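Local coordinates for tRNA (adenine(22)-N(1))-methyltransferase (Bacillus subtilis, PDB 6Q56), which catalyses the S-adenosyl-L-methionine-dependent methylation of adenosine 22 in tRNA, forming N(1)-methyladenosine at that position, at residues A[124-136]-A[171-183]. The protein carries 2 engineered substitutions. Residues are numbered along the deposited sequence; the frame is centred on the assembly and turned at random.
Sequences IHAVHIREWLYKE and SLSAGMLVGPFLA. With NI (nickel (II) ion), chain E.
R130 and M176 reach past each other where helix 127-135 meets helix 172-178, the axes 7.9 Å apart at closest approach and their N-to-C directions 124° apart, and each side chain fills a hole in the other segment. R130, its chain extended from CG to NE, enters among G175, M176, P180 and L182. Its guanidinium lies flat against the backbone at the end of helix 172-178, with G179 N 3.4 Å above the centre of its plane. Glycine suits G179 on two counts: phi is positive, and a CB would collide with R130 NH2. At the rim of the group R130 NH1 donates to M176 O over 2.9 Å; the bond is bent (145° at the hydrogen) and reaches the oxygen from above the carbonyl plane, missing the lone pairs. Water 2 accepts from NH1 and donates to L177 O, while NE forms a salt bridge with E143 of strand 139-148. An alanine in place of R130 would probably leave E143 without this cationic mate and M176 O without its donor, and open a gap over G179.

M176, from helix 172-178, settles among V127, R130, E131 and Y134. Its extended chain carries SD to 3.7 Å from E131 CG and CE to 3.4 Å from Y134 CG, crossing the tyrosine at about a right angle. Y134 is swung there by a CG anti to the backbone N (chi1 -171°); farther out, L172 CD1 packs 3.7 Å from Y134 CZ, and Y134 OH hydrogen-bonds D164. V127 CA adds a C-H...O contact to M176 O, 3.2 Å long. Nickel, bound by H125 and H128, sits apart from this packing.

The interface thus pairs a buried arginine, held between a carbonyl, a water and E143, with apolar methionine-tyrosine packing, joining the helical C-terminal part to the Rossmann-like methyltransferase domain.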
# COMPACT_ATOMS: atom_id res chain seq x y z
N ILE A 124 -2.27 7.19 1.22
CA ILE A 124 -1.66 7.95 2.26
C ILE A 124 -1.45 7.06 3.48
O ILE A 124 -2.13 6.05 3.69
CB ILE A 124 -2.45 9.23 2.59
CG1 ILE A 124 -3.85 8.85 3.06
CG2 ILE A 124 -2.49 10.17 1.38
CD1 ILE A 124 -4.68 10.04 3.46
N HIS A 125 -0.46 7.47 4.25
CA HIS A 125 0.03 6.73 5.41
C HIS A 125 0.38 5.33 5.15
O HIS A 125 -0.23 4.32 5.64
CB HIS A 125 -0.82 6.74 6.55
CG HIS A 125 -1.23 8.06 6.91
ND1 HIS A 125 -2.10 8.21 7.96
CD2 HIS A 125 -0.92 9.30 6.46
CE1 HIS A 125 -2.34 9.50 8.14
NE2 HIS A 125 -1.63 10.18 7.24
N ALA A 126 1.42 5.27 4.36
CA ALA A 126 1.91 4.01 4.08
C ALA A 126 2.54 3.43 5.40
O ALA A 126 2.71 2.22 5.53
CB ALA A 126 3.02 4.06 3.03
N VAL A 127 2.91 4.31 6.36
CA VAL A 127 3.50 3.90 7.61
C VAL A 127 2.69 2.82 8.34
O VAL A 127 3.25 1.90 8.90
CB VAL A 127 3.73 5.10 8.55
CG1 VAL A 127 2.44 5.83 8.81
CG2 VAL A 127 4.38 4.65 9.84
N HIS A 128 1.37 2.94 8.32
CA HIS A 128 0.51 1.97 8.99
C HIS A 128 0.75 0.57 8.42
O HIS A 128 0.64 -0.42 9.13
CB HIS A 128 -0.96 2.33 8.83
CG HIS A 128 -1.32 3.68 9.37
ND1 HIS A 128 -1.17 4.02 10.70
CD2 HIS A 128 -1.86 4.76 8.77
CE1 HIS A 128 -1.58 5.26 10.89
NE2 HIS A 128 -2.00 5.74 9.73
N ILE A 129 1.06 0.51 7.14
CA ILE A 129 1.30 -0.75 6.47
C ILE A 129 2.65 -1.31 6.89
O ILE A 129 2.78 -2.50 7.15
CB ILE A 129 1.25 -0.61 4.95
CG1 ILE A 129 -0.14 -0.18 4.50
CG2 ILE A 129 1.62 -1.91 4.27
CD1 ILE A 129 -0.27 -0.00 3.02
N ARG A 130 3.66 -0.45 6.95
CA ARG A 130 4.99 -0.88 7.33
C ARG A 130 5.00 -1.39 8.77
O ARG A 130 5.64 -2.38 9.08
CB ARG A 130 6.01 0.23 7.13
CG ARG A 130 6.26 0.56 5.67
CD ARG A 130 7.40 1.53 5.49
NE ARG A 130 7.44 2.08 4.14
CZ ARG A 130 6.79 3.17 3.76
NH1 ARG A 130 6.05 3.84 4.62
NH2 ARG A 130 6.88 3.58 2.52
N GLU A 131 4.27 -0.72 9.64
CA GLU A 131 4.21 -1.13 11.03
C GLU A 131 3.56 -2.50 11.12
O GLU A 131 4.01 -3.36 11.86
CB GLU A 131 3.45 -0.11 11.87
CG GLU A 131 4.23 1.18 12.10
CD GLU A 131 3.48 2.18 12.95
OE1 GLU A 131 2.29 1.98 13.19
OE2 GLU A 131 4.09 3.18 13.37
N TRP A 132 2.49 -2.71 10.36
CA TRP A 132 1.81 -3.99 10.37
C TRP A 132 2.70 -5.08 9.79
O TRP A 132 2.79 -6.16 10.33
CB TRP A 132 0.50 -3.91 9.58
CG TRP A 132 -0.26 -5.17 9.66
CD1 TRP A 132 -1.16 -5.51 10.61
CD2 TRP A 132 -0.17 -6.27 8.77
NE1 TRP A 132 -1.65 -6.76 10.36
CE2 TRP A 132 -1.06 -7.25 9.23
CE3 TRP A 132 0.57 -6.52 7.61
CZ2 TRP A 132 -1.22 -8.46 8.58
CZ3 TRP A 132 0.40 -7.72 6.98
CH2 TRP A 132 -0.49 -8.68 7.46
N LEU A 133 3.35 -4.78 8.67
CA LEU A 133 4.23 -5.73 8.02
C LEU A 133 5.35 -6.19 8.95
O LEU A 133 5.64 -7.37 9.05
CB LEU A 133 4.86 -5.12 6.77
CG LEU A 133 3.97 -4.95 5.56
CD1 LEU A 133 4.75 -4.29 4.45
CD2 LEU A 133 3.40 -6.27 5.11
N TYR A 134 5.97 -5.24 9.62
CA TYR A 134 7.06 -5.54 10.53
C TYR A 134 6.62 -6.45 11.67
O TYR A 134 7.42 -7.13 12.29
CB TYR A 134 7.66 -4.26 11.08
CG TYR A 134 8.92 -4.47 11.86
CD1 TYR A 134 10.15 -4.45 11.24
CD2 TYR A 134 8.88 -4.70 13.22
CE1 TYR A 134 11.31 -4.65 11.95
CE2 TYR A 134 10.03 -4.90 13.94
CZ TYR A 134 11.25 -4.87 13.30
OH TYR A 134 12.39 -5.07 14.01
N LYS A 135 5.36 -6.30 12.06
CA LYS A 135 4.82 -7.01 13.18
C LYS A 135 4.44 -8.42 12.82
O LYS A 135 4.55 -9.32 13.63
CB LYS A 135 3.61 -6.25 13.74
CG LYS A 135 2.67 -7.07 14.60
CD LYS A 135 1.54 -6.23 15.16
CE LYS A 135 0.45 -5.99 14.14
NZ LYS A 135 -0.46 -7.15 13.98
N GLU A 136 3.96 -8.61 11.60
CA GLU A 136 3.55 -9.94 11.14
C GLU A 136 4.71 -10.65 10.47
O GLU A 136 4.52 -11.65 9.78
CB GLU A 136 2.37 -9.82 10.17
CG GLU A 136 1.14 -9.16 10.76
CD GLU A 136 0.56 -9.94 11.93
OE1 GLU A 136 1.07 -11.04 12.22
OE2 GLU A 136 -0.40 -9.45 12.56
N SER A 171 16.79 3.97 10.67
CA SER A 171 16.00 3.74 11.87
C SER A 171 14.62 3.21 11.51
O SER A 171 14.03 3.61 10.52
CB SER A 171 15.86 5.02 12.67
OG SER A 171 15.08 5.98 11.99
N LEU A 172 14.11 2.31 12.34
CA LEU A 172 12.79 1.76 12.10
C LEU A 172 11.81 2.90 12.05
O LEU A 172 10.92 2.94 11.22
CB LEU A 172 12.39 0.81 13.22
CG LEU A 172 13.02 -0.57 13.17
CD1 LEU A 172 12.35 -1.49 14.16
CD2 LEU A 172 12.91 -1.13 11.76
N SER A 173 12.00 3.83 12.97
CA SER A 173 11.14 4.99 13.08
C SER A 173 10.98 5.70 11.75
O SER A 173 9.87 5.89 11.28
CB SER A 173 11.69 5.95 14.13
OG SER A 173 10.88 7.09 14.22
N ALA A 174 12.09 6.10 11.16
CA ALA A 174 12.05 6.81 9.88
C ALA A 174 11.69 5.88 8.74
O ALA A 174 10.81 6.17 7.94
CB ALA A 174 13.38 7.47 9.61
N GLY A 175 12.38 4.75 8.65
CA GLY A 175 12.13 3.79 7.60
C GLY A 175 10.66 3.49 7.44
O GLY A 175 10.14 3.49 6.34
N MET A 176 10.00 3.23 8.55
CA MET A 176 8.59 2.90 8.53
C MET A 176 7.70 4.03 8.05
O MET A 176 6.65 3.80 7.47
CB MET A 176 8.13 2.46 9.91
CG MET A 176 8.75 1.15 10.36
SD MET A 176 7.84 0.45 11.72
CE MET A 176 8.74 -1.08 11.95
N LEU A 177 8.13 5.26 8.30
CA LEU A 177 7.35 6.41 7.90
C LEU A 177 7.53 6.79 6.44
O LEU A 177 6.56 6.99 5.74
CB LEU A 177 7.71 7.62 8.76
CG LEU A 177 6.97 8.89 8.37
CD1 LEU A 177 5.49 8.75 8.65
CD2 LEU A 177 7.54 10.09 9.07
N VAL A 178 8.76 6.91 5.99
CA VAL A 178 9.00 7.32 4.63
C VAL A 178 9.32 6.19 3.66
O VAL A 178 9.24 6.38 2.46
CB VAL A 178 10.12 8.37 4.57
CG1 VAL A 178 9.78 9.54 5.48
CG2 VAL A 178 11.45 7.77 4.98
N GLY A 179 9.67 5.03 4.18
CA GLY A 179 10.01 3.91 3.33
C GLY A 179 11.50 3.69 3.29
O GLY A 179 12.26 4.55 2.86
N PRO A 180 11.94 2.53 3.74
CA PRO A 180 13.37 2.22 3.74
C PRO A 180 13.99 2.26 2.35
O PRO A 180 15.05 2.84 2.18
CB PRO A 180 13.44 0.81 4.33
CG PRO A 180 12.07 0.25 4.19
CD PRO A 180 11.13 1.40 4.22
N PHE A 181 13.34 1.65 1.38
CA PHE A 181 13.85 1.64 0.02
C PHE A 181 13.73 3.04 -0.54
O PHE A 181 14.66 3.55 -1.15
CB PHE A 181 13.05 0.68 -0.86
CG PHE A 181 13.34 -0.76 -0.59
CD1 PHE A 181 14.40 -1.39 -1.21
CD2 PHE A 181 12.56 -1.50 0.27
CE1 PHE A 181 14.67 -2.72 -0.97
CE2 PHE A 181 12.82 -2.82 0.51
CZ PHE A 181 13.88 -3.43 -0.11
N LEU A 182 12.58 3.65 -0.34
CA LEU A 182 12.34 4.99 -0.83
C LEU A 182 13.39 5.95 -0.31
O LEU A 182 13.88 6.80 -1.04
CB LEU A 182 10.93 5.45 -0.45
CG LEU A 182 9.85 4.55 -1.02
CD1 LEU A 182 8.47 5.02 -0.65
CD2 LEU A 182 10.00 4.41 -2.53
N ALA A 183 13.72 5.81 0.96
CA ALA A 183 14.70 6.66 1.60
C ALA A 183 16.07 6.56 0.93
O ALA A 183 16.72 7.56 0.74
CB ALA A 183 14.83 6.32 3.08
NI NI E . -3.03 7.20 8.98
O HOH W 1 3.73 7.15 5.56
O HOH W 2 5.84 6.39 3.14
O HOH W 3 -2.94 8.00 10.69